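Local coordinates for protein putative succinylglutamate desuccinylase / aspartoacylase (Shewanella amazonensis, PDB 3FMC) that probably hydrolyses ester bonds with the help of zinc, as a member of the succinylglutamate desuccinylase/aspartoacylase family, at residues 54-59 with 69-74; 58-63 with 260-265; 165-170 with 268-273. All coordinates share one frame; numbering follows the deposited sequence.

Followed from the N terminus, helix 48-60 starts two of the three contacts. Contact 1 closes a short loop of nine residues, bringing strand 69-72 back against the helix. Contact 2 leaves from the end of the same helix, sharing K58 and L59 with contact 1, and spans nearly two hundred residues to helix 251-267. Contact 3 opens on strand 167-174 after contact 1 has closed, inside the span of contact 2, and ends beyond it at 268-273, so contacts 2 and 3 cross. Their centres lie about 10 Å apart. Through I69, which touches L60, L265 and V270, all three meet in one layer between the strands and two helices of the catalytic domain.

Contact 1. Residues 54-59 with 69-74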
# COMPACT_ATOMS: atom_id res chain seq x y z
N TYR C 54 10.55 27.92 -3.09
CA TYR C 54 9.65 29.06 -3.14
C TYR C 54 10.32 30.30 -2.49
O TYR C 54 10.40 31.36 -3.08
CB TYR C 54 8.36 28.73 -2.39
CG TYR C 54 7.43 29.90 -2.23
CD1 TYR C 54 6.68 30.36 -3.32
CD2 TYR C 54 7.31 30.56 -1.01
CE1 TYR C 54 5.85 31.43 -3.19
CE2 TYR C 54 6.48 31.64 -0.89
CZ TYR C 54 5.76 32.08 -1.98
OH TYR C 54 4.90 33.13 -1.85
N GLN C 55 10.75 30.15 -1.24
CA GLN C 55 11.34 31.27 -0.52
C GLN C 55 12.62 31.75 -1.20
O GLN C 55 12.86 32.96 -1.25
CB GLN C 55 11.62 30.92 0.94
CG GLN C 55 10.38 30.63 1.80
CD GLN C 55 9.58 31.84 2.14
OE1 GLN C 55 9.55 32.78 1.37
NE2 GLN C 55 8.87 31.79 3.23
N LEU C 56 13.42 30.84 -1.72
CA LEU C 56 14.66 31.20 -2.38
C LEU C 56 14.34 32.03 -3.62
O LEU C 56 14.97 33.08 -3.88
CB LEU C 56 15.49 29.96 -2.74
CG LEU C 56 16.89 30.18 -3.34
CD1 LEU C 56 17.79 31.04 -2.37
CD2 LEU C 56 17.54 28.82 -3.67
N MSE C 57 13.37 31.60 -4.42
CA MSE C 57 13.02 32.37 -5.59
C MSE C 57 12.50 33.77 -5.22
O MSE C 57 12.83 34.75 -5.90
CB MSE C 57 12.02 31.61 -6.46
CG MSE C 57 12.65 30.41 -7.08
SE MSE C 57 11.50 29.49 -8.40
CE MSE C 57 9.94 29.19 -7.40
N LYS C 58 11.70 33.87 -4.18
CA LYS C 58 11.19 35.18 -3.74
C LYS C 58 12.35 36.12 -3.35
O LYS C 58 12.30 37.33 -3.65
CB LYS C 58 10.27 35.05 -2.53
CG LYS C 58 9.01 34.25 -2.76
CD LYS C 58 8.14 34.77 -3.84
CE LYS C 58 7.24 35.87 -3.45
NZ LYS C 58 6.26 36.01 -4.60
N LEU C 59 13.35 35.56 -2.67
CA LEU C 59 14.56 36.33 -2.29
C LEU C 59 15.41 36.70 -3.50
O LEU C 59 15.87 37.83 -3.62
CB LEU C 59 15.40 35.53 -1.29
CG LEU C 59 14.89 35.45 0.13
CD1 LEU C 59 15.63 34.39 0.94
CD2 LEU C 59 14.98 36.79 0.77
N ILE C 69 20.80 30.31 -12.36
CA ILE C 69 20.23 29.42 -11.33
C ILE C 69 18.96 28.78 -11.90
O ILE C 69 18.08 29.50 -12.35
CB ILE C 69 19.84 30.15 -10.04
CG1 ILE C 69 21.04 30.88 -9.42
CG2 ILE C 69 19.21 29.13 -9.00
CD1 ILE C 69 20.70 31.71 -8.15
N SER C 70 18.90 27.44 -11.93
CA SER C 70 17.71 26.66 -12.38
C SER C 70 17.16 25.93 -11.18
O SER C 70 17.93 25.37 -10.40
CB SER C 70 18.07 25.66 -13.44
OG SER C 70 18.37 26.37 -14.62
N LEU C 71 15.85 25.99 -10.99
CA LEU C 71 15.22 25.36 -9.83
C LEU C 71 14.07 24.47 -10.30
O LEU C 71 13.25 24.87 -11.13
CB LEU C 71 14.73 26.37 -8.78
CG LEU C 71 15.72 27.51 -8.39
CD1 LEU C 71 15.54 28.78 -9.35
CD2 LEU C 71 15.53 27.82 -6.93
N VAL C 72 14.07 23.27 -9.73
CA VAL C 72 13.11 22.21 -10.10
C VAL C 72 12.38 21.71 -8.84
O VAL C 72 12.80 20.74 -8.22
CB VAL C 72 13.80 21.05 -10.87
CG1 VAL C 72 12.75 20.01 -11.41
CG2 VAL C 72 14.67 21.57 -12.03
N PRO C 73 11.31 22.40 -8.44
CA PRO C 73 10.46 21.93 -7.34
C PRO C 73 9.59 20.79 -7.93
O PRO C 73 9.53 20.61 -9.16
CB PRO C 73 9.61 23.13 -6.99
CG PRO C 73 9.49 23.87 -8.33
CD PRO C 73 10.80 23.65 -9.05
N LEU C 74 8.97 20.00 -7.06
CA LEU C 74 8.03 18.99 -7.51
C LEU C 74 8.66 18.07 -8.53
O LEU C 74 8.07 17.74 -9.58
CB LEU C 74 6.75 19.68 -8.05
CG LEU C 74 6.01 20.64 -7.12
CD1 LEU C 74 5.03 21.55 -7.87
CD2 LEU C 74 5.33 19.94 -5.92
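L56 and M57, neighbours on helix 48-60, reach L71 through different torsions: L56 carries CG anti to its backbone N (chi1 -175°), whereas M57 and L71 both hold CG anti to the carbonyl carbon. The contact belongs to the beta-alpha-beta unit formed by strand 36-40, helix 48-60 and strand 69-72, in which the helix lies against the strand that follows it. CA of M57 and CA of L71 are 8.5 Å apart, a gap filled by side chains alone. L71 points toward the helix and offers both methyls. CD2 of L71 lodges against two helix residues at once, 4.0 Å from CD2 of L56 and 3.9 Å from CG of M57. The other methyl, CD1 of L71, also lies against M57, 4.0 Å from CG. L56 meets L71 at a slant, whereas M57 and L71 run alongside each other, pointing opposite ways. M57, a selenomethionine in this crystal, is bent at its last torsion (chi3 -54°), which turns CE away from the line of the chain.

All three side chains are buried, and no hydrogen bond joins the two segments. I38 of the neighbouring strand touches both L56 and L71, and I53, one helical turn before M57, adds to the packing on L71. M57 also meets Y25 and F27 of strand 19-27, and Y326 of a second subunit packs on it, so this apolar layer reaches the subunit interface. Just ahead of the bend in its chain, SE of M57 stands 4.2 Å from CD1 of L71.

Contact 2. Residues 58-63 with 260-265; sequences KLLEHY and GILAYL
Two residues on from L262, which meets L59, L60 and Y63 across this contact, the hydroxyl of Y264 is gripped by E187 OE2 and R268 NH1, with a weak bond to S237 OG. That polar grip lies on the far side of helix 251-267; the side turned to helix 48-60 is apolar. L262 is the hub there, its two methyls dividing the work. CD1 of L262 sits 3.7 Å from CD1 of L59, the two side chains crossing at a slant, and 3.6 Å from CE2 of Y63, with CZ and OH of the same ring also near. CD2 of L262 lies over one face of that ring, displaced toward its rim, and touches CD2 of L60 at 3.9 Å.

L262 holds CG anti to its carbonyl carbon (chi1 -78°), and this extends both methyls away from its own helix. Y63 comes to meet them from the opposite direction because the chain folds in a type I turn from L60 to Y63, closed by Y63 N to L60 O at 3.1 Å. I271 and E273 also touch the Y63 ring, while L56 and L60 continue the packing toward strand 69-72. With no hydrogen bond between the two segments, helix 48-60 and the turn after it are joined to helix 251-267 by apolar contact at a partly buried site, CD2 of L262 over the tyrosine face and CD1 beyond its rim, and not by bond direction.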
# COMPACT_ATOMS: atom_id res chain seq x y z
N LYS C 58 11.70 33.87 -4.18
CA LYS C 58 11.19 35.18 -3.74
C LYS C 58 12.35 36.12 -3.35
O LYS C 58 12.30 37.33 -3.65
CB LYS C 58 10.27 35.05 -2.53
CG LYS C 58 9.01 34.25 -2.76
CD LYS C 58 8.14 34.77 -3.84
CE LYS C 58 7.24 35.87 -3.45
NZ LYS C 58 6.26 36.01 -4.60
N LEU C 59 13.35 35.56 -2.67
CA LEU C 59 14.56 36.33 -2.29
C LEU C 59 15.41 36.70 -3.50
O LEU C 59 15.87 37.83 -3.62
CB LEU C 59 15.40 35.53 -1.29
CG LEU C 59 14.89 35.45 0.13
CD1 LEU C 59 15.63 34.39 0.94
CD2 LEU C 59 14.98 36.79 0.77
N LEU C 60 15.62 35.74 -4.40
CA LEU C 60 16.46 35.91 -5.57
C LEU C 60 15.96 37.03 -6.46
O LEU C 60 16.75 37.67 -7.14
CB LEU C 60 16.61 34.65 -6.36
CG LEU C 60 17.61 33.65 -5.78
CD1 LEU C 60 17.41 32.31 -6.54
CD2 LEU C 60 19.07 34.16 -5.86
N GLU C 61 14.67 37.27 -6.44
CA GLU C 61 14.12 38.34 -7.25
C GLU C 61 14.74 39.69 -6.93
O GLU C 61 14.71 40.56 -7.79
CB GLU C 61 12.60 38.36 -7.15
CG GLU C 61 12.04 37.21 -7.97
CD GLU C 61 10.59 36.95 -7.71
OE1 GLU C 61 9.95 37.73 -6.94
OE2 GLU C 61 10.12 35.94 -8.28
N HIS C 62 15.34 39.83 -5.74
CA HIS C 62 15.96 41.07 -5.25
C HIS C 62 17.50 41.07 -5.18
O HIS C 62 18.08 41.96 -4.54
CB HIS C 62 15.47 41.35 -3.84
CG HIS C 62 14.00 41.27 -3.70
ND1 HIS C 62 13.14 42.01 -4.49
CD2 HIS C 62 13.22 40.54 -2.87
CE1 HIS C 62 11.89 41.72 -4.16
NE2 HIS C 62 11.91 40.84 -3.18
N TYR C 63 18.15 40.06 -5.73
CA TYR C 63 19.60 40.00 -5.75
C TYR C 63 20.06 40.15 -7.18
O TYR C 63 19.27 40.05 -8.12
CB TYR C 63 20.12 38.69 -5.17
CG TYR C 63 20.06 38.66 -3.67
CD1 TYR C 63 21.12 39.06 -2.91
CD2 TYR C 63 18.91 38.26 -3.01
CE1 TYR C 63 21.08 39.05 -1.53
CE2 TYR C 63 18.85 38.24 -1.64
CZ TYR C 63 19.95 38.64 -0.90
OH TYR C 63 19.91 38.61 0.47
N GLY C 260 20.42 30.54 4.24
CA GLY C 260 21.69 29.81 4.25
C GLY C 260 22.21 29.50 2.86
O GLY C 260 23.38 29.64 2.58
N ILE C 261 21.32 29.04 1.98
CA ILE C 261 21.68 28.77 0.59
C ILE C 261 22.24 30.06 -0.02
O ILE C 261 23.26 30.04 -0.68
CB ILE C 261 20.48 28.27 -0.20
CG1 ILE C 261 20.07 26.87 0.31
CG2 ILE C 261 20.81 28.23 -1.71
CD1 ILE C 261 18.81 26.28 -0.30
N LEU C 262 21.58 31.18 0.24
CA LEU C 262 22.10 32.47 -0.29
C LEU C 262 23.51 32.77 0.18
O LEU C 262 24.32 33.30 -0.60
CB LEU C 262 21.17 33.62 0.06
CG LEU C 262 19.88 33.87 -0.70
CD1 LEU C 262 19.13 35.02 0.03
CD2 LEU C 262 20.19 34.24 -2.14
N ALA C 263 23.83 32.48 1.45
CA ALA C 263 25.22 32.68 1.93
C ALA C 263 26.22 31.87 1.07
O ALA C 263 27.31 32.34 0.74
CB ALA C 263 25.35 32.32 3.42
N TYR C 264 25.88 30.60 0.72
CA TYR C 264 26.73 29.79 -0.11
C TYR C 264 26.85 30.41 -1.50
O TYR C 264 27.92 30.47 -2.06
CB TYR C 264 26.22 28.33 -0.21
CG TYR C 264 27.13 27.45 -1.00
CD1 TYR C 264 28.36 27.06 -0.50
CD2 TYR C 264 26.77 26.98 -2.27
CE1 TYR C 264 29.21 26.28 -1.22
CE2 TYR C 264 27.63 26.18 -3.00
CZ TYR C 264 28.84 25.81 -2.46
OH TYR C 264 29.73 25.01 -3.16
N LEU C 265 25.73 30.86 -2.04
CA LEU C 265 25.72 31.48 -3.39
C LEU C 265 26.58 32.77 -3.41
O LEU C 265 27.28 33.01 -4.39
CB LEU C 265 24.27 31.75 -3.80
CG LEU C 265 23.36 30.52 -3.97
CD1 LEU C 265 22.01 30.91 -4.56
CD2 LEU C 265 24.06 29.46 -4.77

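Contact 3. Residues 165-170 with 268-273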
# COMPACT_ATOMS: atom_id res chain seq x y z
N ALA C 165 25.30 22.14 -14.76
CA ALA C 165 25.65 23.15 -13.74
C ALA C 165 27.02 22.92 -13.05
O ALA C 165 27.57 21.82 -13.04
CB ALA C 165 24.53 23.18 -12.66
N ASP C 166 27.54 23.99 -12.44
CA ASP C 166 28.75 23.95 -11.65
C ASP C 166 28.45 23.54 -10.22
O ASP C 166 29.31 22.99 -9.56
CB ASP C 166 29.43 25.32 -11.62
CG ASP C 166 29.79 25.81 -13.03
OD1 ASP C 166 30.27 24.99 -13.84
OD2 ASP C 166 29.50 26.99 -13.31
N ILE C 167 27.25 23.88 -9.75
CA ILE C 167 26.80 23.60 -8.38
C ILE C 167 25.43 22.92 -8.44
O ILE C 167 24.52 23.41 -9.10
CB ILE C 167 26.67 24.91 -7.58
CG1 ILE C 167 28.04 25.64 -7.54
CG2 ILE C 167 26.13 24.66 -6.15
CD1 ILE C 167 27.91 27.08 -7.09
N VAL C 168 25.32 21.81 -7.72
CA VAL C 168 24.08 21.04 -7.64
C VAL C 168 23.64 20.94 -6.20
O VAL C 168 24.43 20.49 -5.36
CB VAL C 168 24.28 19.63 -8.22
CG1 VAL C 168 23.08 18.74 -7.96
CG2 VAL C 168 24.64 19.71 -9.75
N LEU C 169 22.43 21.38 -5.92
CA LEU C 169 21.86 21.29 -4.56
C LEU C 169 20.58 20.45 -4.62
O LEU C 169 19.61 20.84 -5.27
CB LEU C 169 21.53 22.68 -3.98
CG LEU C 169 22.64 23.72 -3.96
CD1 LEU C 169 22.06 25.06 -3.40
CD2 LEU C 169 23.85 23.19 -3.20
N ASP C 170 20.59 19.31 -3.96
CA ASP C 170 19.44 18.36 -3.93
C ASP C 170 18.77 18.55 -2.57
O ASP C 170 19.37 18.30 -1.54
CB ASP C 170 19.94 16.93 -4.14
CG ASP C 170 18.81 15.94 -4.51
OD1 ASP C 170 17.67 16.40 -4.72
OD2 ASP C 170 19.08 14.71 -4.55
N ARG C 268 30.22 31.67 -3.42
CA ARG C 268 30.64 31.18 -4.73
C ARG C 268 30.53 32.18 -5.87
O ARG C 268 30.85 31.87 -7.00
CB ARG C 268 29.84 29.92 -5.09
CG ARG C 268 30.03 28.75 -4.11
CD ARG C 268 31.43 28.27 -4.14
NE ARG C 268 31.88 28.05 -5.51
CZ ARG C 268 31.71 26.92 -6.18
NH1 ARG C 268 31.13 25.87 -5.62
NH2 ARG C 268 32.17 26.83 -7.41
N GLY C 269 30.09 33.39 -5.56
CA GLY C 269 29.98 34.43 -6.56
C GLY C 269 28.89 34.27 -7.58
O GLY C 269 28.99 34.79 -8.69
N VAL C 270 27.83 33.57 -7.17
CA VAL C 270 26.64 33.38 -8.01
C VAL C 270 25.79 34.62 -7.95
O VAL C 270 25.17 34.98 -8.94
CB VAL C 270 25.83 32.14 -7.53
CG1 VAL C 270 24.45 32.09 -8.28
CG2 VAL C 270 26.67 30.87 -7.71
N ILE C 271 25.75 35.28 -6.78
CA ILE C 271 25.08 36.54 -6.57
C ILE C 271 26.18 37.59 -6.22
O ILE C 271 27.22 37.23 -5.68
CB ILE C 271 23.95 36.46 -5.50
CG1 ILE C 271 24.48 36.06 -4.14
CG2 ILE C 271 22.88 35.46 -5.97
CD1 ILE C 271 23.43 36.02 -2.99
N ALA C 272 25.97 38.85 -6.60
CA ALA C 272 26.96 39.94 -6.36
C ALA C 272 27.02 40.36 -4.91
O ALA C 272 28.10 40.67 -4.37
CB ALA C 272 26.61 41.16 -7.24
N GLU C 273 25.88 40.32 -4.25
CA GLU C 273 25.76 40.77 -2.88
C GLU C 273 26.52 39.94 -1.86
O GLU C 273 26.73 38.75 -2.05
CB GLU C 273 24.30 40.79 -2.45
CG GLU C 273 23.45 41.87 -3.06
CD GLU C 273 22.95 41.59 -4.46
OE1 GLU C 273 23.26 40.55 -5.10
OE2 GLU C 273 22.21 42.47 -4.93
O HOH W 1 31.64 24.32 -8.73
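I167 and R268 meet by van der Waals contact from opposite directions. The R268 chain is bent at chi2 and chi3 (-64° and -49°), which folds the guanidinium back over I167: CD1 of I167 lies over one face, offset toward the rim, while CG1 of I167 is 3.6 Å from NH1 of R268. On the other side of G269, CG2 of V270 touches CD1 of I167 at 4.0 Å, a purely apolar pair.

The polar part is a single water bridge. The water donates to O of D166 (2.8 Å) and, lying in the guanidinium plane at its edge, accepts from NH2 of R268 at 2.9 Å. R268 NH1 has its main partner in Y264 OH, and D166 OD2 takes the backbone N-H of S35. With an alanine here in place of R268, the water and Y264 OH would probably each lose a partner, and I167 would lose the flat group lying over it.

Beyond helix 251-267, G269 turns the chain with positive phi, and V270 N makes a probable hydrogen bond to L265 O. R268 and V270, on either side of G269, bring the end of the helix against I167 of strand 167-174 in the alpha/beta catalytic domain, and the turn itself is a Schellman motif.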